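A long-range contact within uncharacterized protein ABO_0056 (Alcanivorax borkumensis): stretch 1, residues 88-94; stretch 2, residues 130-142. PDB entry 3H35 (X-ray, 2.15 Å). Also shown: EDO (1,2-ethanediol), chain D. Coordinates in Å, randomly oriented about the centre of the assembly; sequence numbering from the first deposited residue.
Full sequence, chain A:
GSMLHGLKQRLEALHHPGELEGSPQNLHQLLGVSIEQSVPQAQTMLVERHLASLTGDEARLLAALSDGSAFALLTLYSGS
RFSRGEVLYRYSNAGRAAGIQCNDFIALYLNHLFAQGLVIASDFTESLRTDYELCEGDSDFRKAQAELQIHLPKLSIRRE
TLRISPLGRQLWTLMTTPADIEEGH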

ATOM      1  N   LEU A  88      -6.768   5.384   8.180  1.00 31.47           N
ATOM      2  CA  LEU A  88      -7.592   5.867   7.082  1.00 31.22           C
ATOM      3  C   LEU A  88      -7.066   7.099   6.385  1.00 31.03           C
ATOM      4  O   LEU A  88      -7.369   7.291   5.243  1.00 31.91           O
ATOM      5  CB  LEU A  88      -9.007   6.173   7.562  1.00 31.91           C
ATOM      6  CG  LEU A  88      -9.800   4.950   7.997  1.00 34.78           C
ATOM      7  CD1 LEU A  88     -11.217   5.328   8.362  1.00 38.71           C
ATOM      8  CD2 LEU A  88      -9.787   3.883   6.899  1.00 35.94           C
ATOM      9  N   TYR A  89      -6.328   7.964   7.083  1.00 29.48           N
ATOM     10  CA  TYR A  89      -6.054   9.287   6.610  1.00 28.30           C
ATOM     11  C   TYR A  89      -4.941   9.826   7.462  1.00 27.63           C
ATOM     12  O   TYR A  89      -4.885   9.544   8.645  1.00 25.68           O
ATOM     13  CB  TYR A  89      -7.291  10.189   6.783  1.00 27.87           C
ATOM     14  CG  TYR A  89      -7.200  11.583   6.162  1.00 28.82           C
ATOM     15  CD1 TYR A  89      -7.594  11.791   4.857  1.00 27.94           C
ATOM     16  CD2 TYR A  89      -6.801  12.715   6.909  1.00 29.85           C
ATOM     17  CE1 TYR A  89      -7.563  13.031   4.294  1.00 28.10           C
ATOM     18  CE2 TYR A  89      -6.756  13.986   6.315  1.00 29.37           C
ATOM     19  CZ  TYR A  89      -7.156  14.106   5.017  1.00 29.64           C
ATOM     20  OH  TYR A  89      -7.156  15.319   4.364  1.00 39.17           O
ATOM     21  N   ARG A  90      -4.051  10.582   6.855  1.00 27.32           N
ATOM     22  CA  ARG A  90      -2.946  11.160   7.582  1.00 28.84           C
ATOM     23  C   ARG A  90      -2.748  12.603   7.177  1.00 28.28           C
ATOM     24  O   ARG A  90      -2.968  12.946   6.029  1.00 29.16           O
ATOM     25  CB  ARG A  90      -1.682  10.354   7.406  1.00 29.15           C
ATOM     26  CG  ARG A  90      -1.692   9.133   8.273  1.00 32.56           C
ATOM     27  CD  ARG A  90      -0.417   8.308   8.211  1.00 34.88           C
ATOM     28  NE  ARG A  90      -0.239   7.591   9.480  1.00 36.44           N
ATOM     29  CZ  ARG A  90       0.206   6.351   9.609  1.00 34.90           C
ATOM     30  NH1 ARG A  90       0.499   5.616   8.539  1.00 36.32           N
ATOM     31  NH2 ARG A  90       0.324   5.834  10.823  1.00 34.01           N
ATOM     32  N   TYR A  91      -2.375  13.429   8.157  1.00 27.61           N
ATOM     33  CA  TYR A  91      -2.243  14.861   7.975  1.00 28.19           C
ATOM     34  C   TYR A  91      -1.013  15.354   8.715  1.00 27.50           C
ATOM     35  O   TYR A  91      -0.650  14.833   9.746  1.00 27.28           O
ATOM     36  CB  TYR A  91      -3.517  15.597   8.453  1.00 28.14           C
ATOM     37  CG  TYR A  91      -3.526  17.067   8.119  1.00 28.53           C
ATOM     38  CD1 TYR A  91      -4.035  17.526   6.897  1.00 28.48           C
ATOM     39  CD2 TYR A  91      -2.979  17.996   8.996  1.00 30.55           C
ATOM     40  CE1 TYR A  91      -4.016  18.885   6.576  1.00 28.64           C
ATOM     41  CE2 TYR A  91      -2.948  19.355   8.683  1.00 32.91           C
ATOM     42  CZ  TYR A  91      -3.465  19.790   7.472  1.00 31.92           C
ATOM     43  OH  TYR A  91      -3.420  21.148   7.167  1.00 36.66           O
ATOM     44  N   SER A  92      -0.363  16.367   8.180  1.00 27.34           N
ATOM     45  CA  SER A  92       0.794  16.928   8.856  1.00 27.46           C
ATOM     46  C   SER A  92       0.925  18.345   8.408  1.00 28.45           C
ATOM     47  O   SER A  92       0.373  18.700   7.362  1.00 29.71           O
ATOM     48  CB  SER A  92       2.062  16.157   8.497  1.00 27.64           C
ATOM     49  OG  SER A  92       3.208  16.731   9.110  1.00 26.00           O
ATOM     50  N   ASN A  93       1.641  19.155   9.192  1.00 28.72           N
ATOM     51  CA  ASN A  93       2.039  20.498   8.760  1.00 28.98           C
ATOM     52  C   ASN A  93       3.480  20.553   8.257  1.00 28.97           C
ATOM     53  O   ASN A  93       3.989  21.632   7.998  1.00 30.17           O
ATOM     54  CB  ASN A  93       1.768  21.560   9.863  1.00 28.94           C
ATOM     55  CG  ASN A  93       2.545  21.309  11.130  1.00 29.61           C
ATOM     56  OD1 ASN A  93       2.996  20.190  11.388  1.00 30.05           O
ATOM     57  ND2 ASN A  93       2.698  22.353  11.952  1.00 29.10           N
ATOM     58  N   ALA A  94       4.112  19.393   8.079  1.00 29.37           N
ATOM     59  CA  ALA A  94       5.495  19.308   7.593  1.00 30.19           C
ATOM     60  C   ALA A  94       5.634  19.997   6.223  1.00 30.93           C
ATOM     61  O   ALA A  94       6.695  20.463   5.882  1.00 30.18           O
ATOM     62  CB  ALA A  94       5.946  17.848   7.492  1.00 28.98           C
ATOM     63  N   THR A 130       2.507  21.902  20.096  1.00 31.39           N
ATOM     64  CA  THR A 130       1.984  23.064  19.397  1.00 32.15           C
ATOM     65  C   THR A 130       1.603  22.712  17.963  1.00 31.92           C
ATOM     66  O   THR A 130       0.497  23.058  17.514  1.00 31.93           O
ATOM     67  CB  THR A 130       3.006  24.183  19.426  1.00 32.19           C
ATOM     68  OG1 THR A 130       3.125  24.627  20.778  1.00 34.51           O
ATOM     69  CG2 THR A 130       2.575  25.340  18.566  1.00 33.44           C
ATOM     70  N   ASP A 131       2.485  21.976  17.271  1.00 31.02           N
ATOM     71  CA  ASP A 131       2.190  21.539  15.906  1.00 31.07           C
ATOM     72  C   ASP A 131       0.947  20.653  15.768  1.00 30.04           C
ATOM     73  O   ASP A 131       0.161  20.817  14.839  1.00 29.73           O
ATOM     74  CB  ASP A 131       3.397  20.832  15.304  1.00 31.97           C
ATOM     75  CG  ASP A 131       4.530  21.807  15.008  1.00 33.14           C
ATOM     76  OD1 ASP A 131       4.316  22.697  14.167  1.00 37.35           O
ATOM     77  OD2 ASP A 131       5.602  21.704  15.636  1.00 35.73           O
ATOM     78  N   TYR A 132       0.765  19.717  16.684  1.00 29.37           N
ATOM     79  CA  TYR A 132      -0.456  18.924  16.665  1.00 29.38           C
ATOM     80  C   TYR A 132      -1.688  19.827  16.748  1.00 29.89           C
ATOM     81  O   TYR A 132      -2.666  19.611  16.021  1.00 29.63           O
ATOM     82  CB  TYR A 132      -0.485  17.953  17.828  1.00 29.12           C
ATOM     83  CG  TYR A 132       0.586  16.875  17.774  1.00 28.86           C
ATOM     84  CD1 TYR A 132       0.609  15.940  16.752  1.00 26.21           C
ATOM     85  CD2 TYR A 132       1.552  16.771  18.777  1.00 28.11           C
ATOM     86  CE1 TYR A 132       1.602  14.960  16.697  1.00 26.70           C
ATOM     87  CE2 TYR A 132       2.529  15.805  18.738  1.00 28.60           C
ATOM     88  CZ  TYR A 132       2.554  14.883  17.697  1.00 27.72           C
ATOM     89  OH  TYR A 132       3.538  13.909  17.684  1.00 27.01           O
ATOM     90  N   GLU A 133      -1.619  20.829  17.646  1.00 30.32           N
ATOM     91  CA  GLU A 133      -2.699  21.769  17.861  1.00 31.09           C
ATOM     92  C   GLU A 133      -2.983  22.568  16.609  1.00 31.26           C
ATOM     93  O   GLU A 133      -4.133  22.668  16.193  1.00 32.33           O
ATOM     94  CB  GLU A 133      -2.403  22.688  19.062  1.00 31.10           C
ATOM     95  CG  GLU A 133      -2.408  21.942  20.382  1.00 31.55           C
ATOM     96  CD  GLU A 133      -1.856  22.745  21.578  1.00 35.61           C
ATOM     97  OE1 GLU A 133      -1.480  23.951  21.424  1.00 38.18           O
ATOM     98  OE2 GLU A 133      -1.796  22.155  22.686  1.00 31.92           O
ATOM     99  N   LEU A 134      -1.945  23.101  15.979  1.00 31.67           N
ATOM    100  CA  LEU A 134      -2.108  23.730  14.670  1.00 31.82           C
ATOM    101  C   LEU A 134      -2.739  22.778  13.656  1.00 32.19           C
ATOM    102  O   LEU A 134      -3.617  23.190  12.906  1.00 32.38           O
ATOM    103  CB  LEU A 134      -0.771  24.201  14.098  1.00 31.79           C
ATOM    104  CG  LEU A 134      -0.061  25.334  14.811  1.00 34.43           C
ATOM    105  CD1 LEU A 134       1.278  25.531  14.108  1.00 34.80           C
ATOM    106  CD2 LEU A 134      -0.917  26.679  14.883  1.00 33.89           C
ATOM    107  N   CYS A 135      -2.280  21.524  13.594  1.00 32.01           N
ATOM    108  CA  CYS A 135      -2.861  20.590  12.647  1.00 32.23           C
ATOM    109  C   CYS A 135      -4.327  20.288  12.959  1.00 32.33           C
ATOM    110  O   CYS A 135      -5.155  20.200  12.053  1.00 30.85           O
ATOM    111  CB  CYS A 135      -2.100  19.272  12.658  1.00 33.14           C
ATOM    112  SG  CYS A 135      -0.490  19.377  11.896  1.00 33.88           S
ATOM    113  N   GLU A 136      -4.626  20.069  14.233  1.00 32.00           N
ATOM    114  CA  GLU A 136      -5.983  19.725  14.610  1.00 33.41           C
ATOM    115  C   GLU A 136      -6.942  20.889  14.304  1.00 34.36           C
ATOM    116  O   GLU A 136      -8.129  20.681  14.038  1.00 34.66           O
ATOM    117  CB  GLU A 136      -6.052  19.307  16.078  1.00 33.57           C
ATOM    118  CG  GLU A 136      -5.509  17.892  16.278  1.00 34.64           C
ATOM    119  CD  GLU A 136      -5.041  17.586  17.691  1.00 36.60           C
ATOM    120  OE1 GLU A 136      -4.972  18.510  18.512  1.00 37.81           O
ATOM    121  OE2 GLU A 136      -4.691  16.418  17.988  1.00 36.25           O
ATOM    122  N   GLY A 137      -6.416  22.106  14.276  1.00 34.41           N
ATOM    123  CA  GLY A 137      -7.246  23.243  13.977  1.00 34.91           C
ATOM    124  C   GLY A 137      -7.471  23.452  12.493  1.00 35.50           C
ATOM    125  O   GLY A 137      -8.318  24.242  12.114  1.00 36.15           O
ATOM    126  N   ASP A 138      -6.718  22.776  11.640  1.00 34.82           N
ATOM    127  CA  ASP A 138      -6.854  23.022  10.236  1.00 35.00           C
ATOM    128  C   ASP A 138      -8.241  22.636   9.695  1.00 35.00           C
ATOM    129  O   ASP A 138      -8.747  21.536   9.932  1.00 34.71           O
ATOM    130  CB  ASP A 138      -5.791  22.255   9.446  1.00 35.42           C
ATOM    131  CG  ASP A 138      -5.897  22.518   7.965  1.00 35.98           C
ATOM    132  OD1 ASP A 138      -5.376  23.569   7.538  1.00 42.12           O
ATOM    133  OD2 ASP A 138      -6.496  21.706   7.237  1.00 33.80           O
ATOM    134  N   SER A 139      -8.820  23.519   8.899  1.00 34.04           N
ATOM    135  CA  SER A 139     -10.177  23.308   8.410  1.00 34.33           C
ATOM    136  C   SER A 139     -10.302  22.122   7.418  1.00 33.51           C
ATOM    137  O   SER A 139     -11.321  21.457   7.407  1.00 33.38           O
ATOM    138  CB  SER A 139     -10.724  24.597   7.791  1.00 33.95           C
ATOM    139  OG  SER A 139      -9.937  24.946   6.654  1.00 37.35           O
ATOM    140  N   ASP A 140      -9.274  21.866   6.609  1.00 33.34           N
ATOM    141  CA  ASP A 140      -9.303  20.767   5.644  1.00 33.65           C
ATOM    142  C   ASP A 140      -9.236  19.429   6.352  1.00 32.45           C
ATOM    143  O   ASP A 140      -9.939  18.508   5.994  1.00 32.43           O
ATOM    144  CB  ASP A 140      -8.127  20.827   4.668  1.00 34.43           C
ATOM    145  CG  ASP A 140      -8.212  21.993   3.706  1.00 38.20           C
ATOM    146  OD1 ASP A 140      -9.305  22.287   3.166  1.00 41.14           O
ATOM    147  OD2 ASP A 140      -7.153  22.610   3.474  1.00 48.05           O
ATOM    148  N   PHE A 141      -8.337  19.317   7.314  1.00 31.21           N
ATOM    149  CA  PHE A 141      -8.280  18.138   8.132  1.00 30.68           C
ATOM    150  C   PHE A 141      -9.647  17.880   8.791  1.00 30.57           C
ATOM    151  O   PHE A 141     -10.161  16.744   8.785  1.00 30.55           O
ATOM    152  CB  PHE A 141      -7.216  18.319   9.205  1.00 31.05           C
ATOM    153  CG  PHE A 141      -7.239  17.243  10.220  1.00 29.25           C
ATOM    154  CD1 PHE A 141      -6.730  15.998   9.915  1.00 29.85           C
ATOM    155  CD2 PHE A 141      -7.807  17.459  11.454  1.00 28.80           C
ATOM    156  CE1 PHE A 141      -6.805  14.957  10.837  1.00 29.62           C
ATOM    157  CE2 PHE A 141      -7.882  16.436  12.388  1.00 30.29           C
ATOM    158  CZ  PHE A 141      -7.382  15.173  12.061  1.00 29.07           C
ATOM    159  N   ARG A 142     -10.247  18.939   9.339  1.00 29.37           N
ATOM    160  CA  ARG A 142     -11.488  18.793  10.068  1.00 29.27           C
ATOM    161  C   ARG A 142     -12.581  18.337   9.143  1.00 28.76           C
ATOM    162  O   ARG A 142     -13.421  17.534   9.525  1.00 27.41           O
ATOM    163  CB  ARG A 142     -11.894  20.110  10.760  1.00 29.44           C
ATOM    164  CG  ARG A 142     -11.111  20.422  12.037  1.00 33.48           C
ATOM    165  CD  ARG A 142     -11.136  19.248  13.012  1.00 38.12           C
ATOM    166  NE  ARG A 142     -10.361  19.466  14.243  1.00 43.72           N
ATOM    167  CZ  ARG A 142     -10.309  18.610  15.278  1.00 46.34           C
ATOM    168  NH1 ARG A 142     -11.007  17.475  15.281  1.00 46.33           N
ATOM    169  NH2 ARG A 142      -9.578  18.905  16.337  1.00 48.49           N
TER
HETATM  170  C1  EDO D 184      -2.046   7.514   4.909  1.00 54.35           C
HETATM  171  O1  EDO D 184      -3.323   7.462   4.250  1.00 54.43           O
HETATM  172  C2  EDO D 184      -1.361   6.165   4.953  1.00 51.78           C
HETATM  173  O2  EDO D 184      -0.620   6.090   6.160  1.00 49.95           O
HETATM  174  O   HOH W   1      -4.720  21.908   4.739  1.00 51.66           O

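Taken in order, the residues of stretch 2 meet the strand at 88-91 and the loop after it through one direct hydrogen bond and a larger apolar patch, with 419 Å² buried in total, both sides summed. The helix that includes 130-137 makes its first contact at D131. Its CA-to-CB bond points toward stretch 1, and D131 OD1 accepts a hydrogen bond from N93 ND2 at 2.8 Å with an N-H...O angle of 157°. This is the only direct hydrogen bond across the interface. An asparagine amide suits the place because it offers a proton to the carboxylate, and the p rotamer of N93 (chi1 62°) carries it there. Y132 and E133 take no part, and L134 adds a minor contact, with L134 CD1 4.1 Å from N93 ND2.

Of the CA atoms in stretch 2, C135 CA is the one nearest N93 CA, at 6.3 Å. Although its CA-to-CB bond points sideways, the m rotamer (chi1 -72°) brings C135 SG to 3.4 Å from N93 N and 3.6 Å from N93 OD1. C135 CB is 4.0 Å from Y91 CD2, and C135 SG lies 5.2 Å from the Y91 ring centroid, 81° off the normal, so the sulfur sits at the ring's edge. The small, buried thiol thus touches the backbone of the loop and lies beside the aromatic ring.

G137 is clear of stretch 1, and D138 serves as the N-cap of the second helix. D138 OD2 accepts from F141 N at 3.0 Å (163°) and, weakly, from D140 N at 2.9 Å (123°). The same carboxylate packs against the tyrosine hydroxyl: Y91 OH is 3.1 Å from both D138 OD1 and D138 OD2, but the angles are too poor for a hydrogen bond. A water instead links that hydroxyl to the second helix, its oxygen 2.9 Å from Y91 OH and donating to D140 OD2 at 2.8 Å.

F141 closes the apolar patch. F141 CB stands 4.0 Å from the Y91 ring centroid, only 10° off the normal, a CH-pi contact over the face. The two rings are oblique, their planes at 52° and centroids 5.5 Å apart, while F141 CD1 reaches Y91 CB at 3.6 Å and Y89 CE2 at 4.1 Å. Y89 and Y91 point toward stretch 2 with t rotamers, whereas the intervening R90 points away, as strand alternation predicts. Y91 is buried, with 106 Å² covered by stretch 2; its ring meets C135 and F141, and its hydroxyl lies beside the D138 carboxylate and the water.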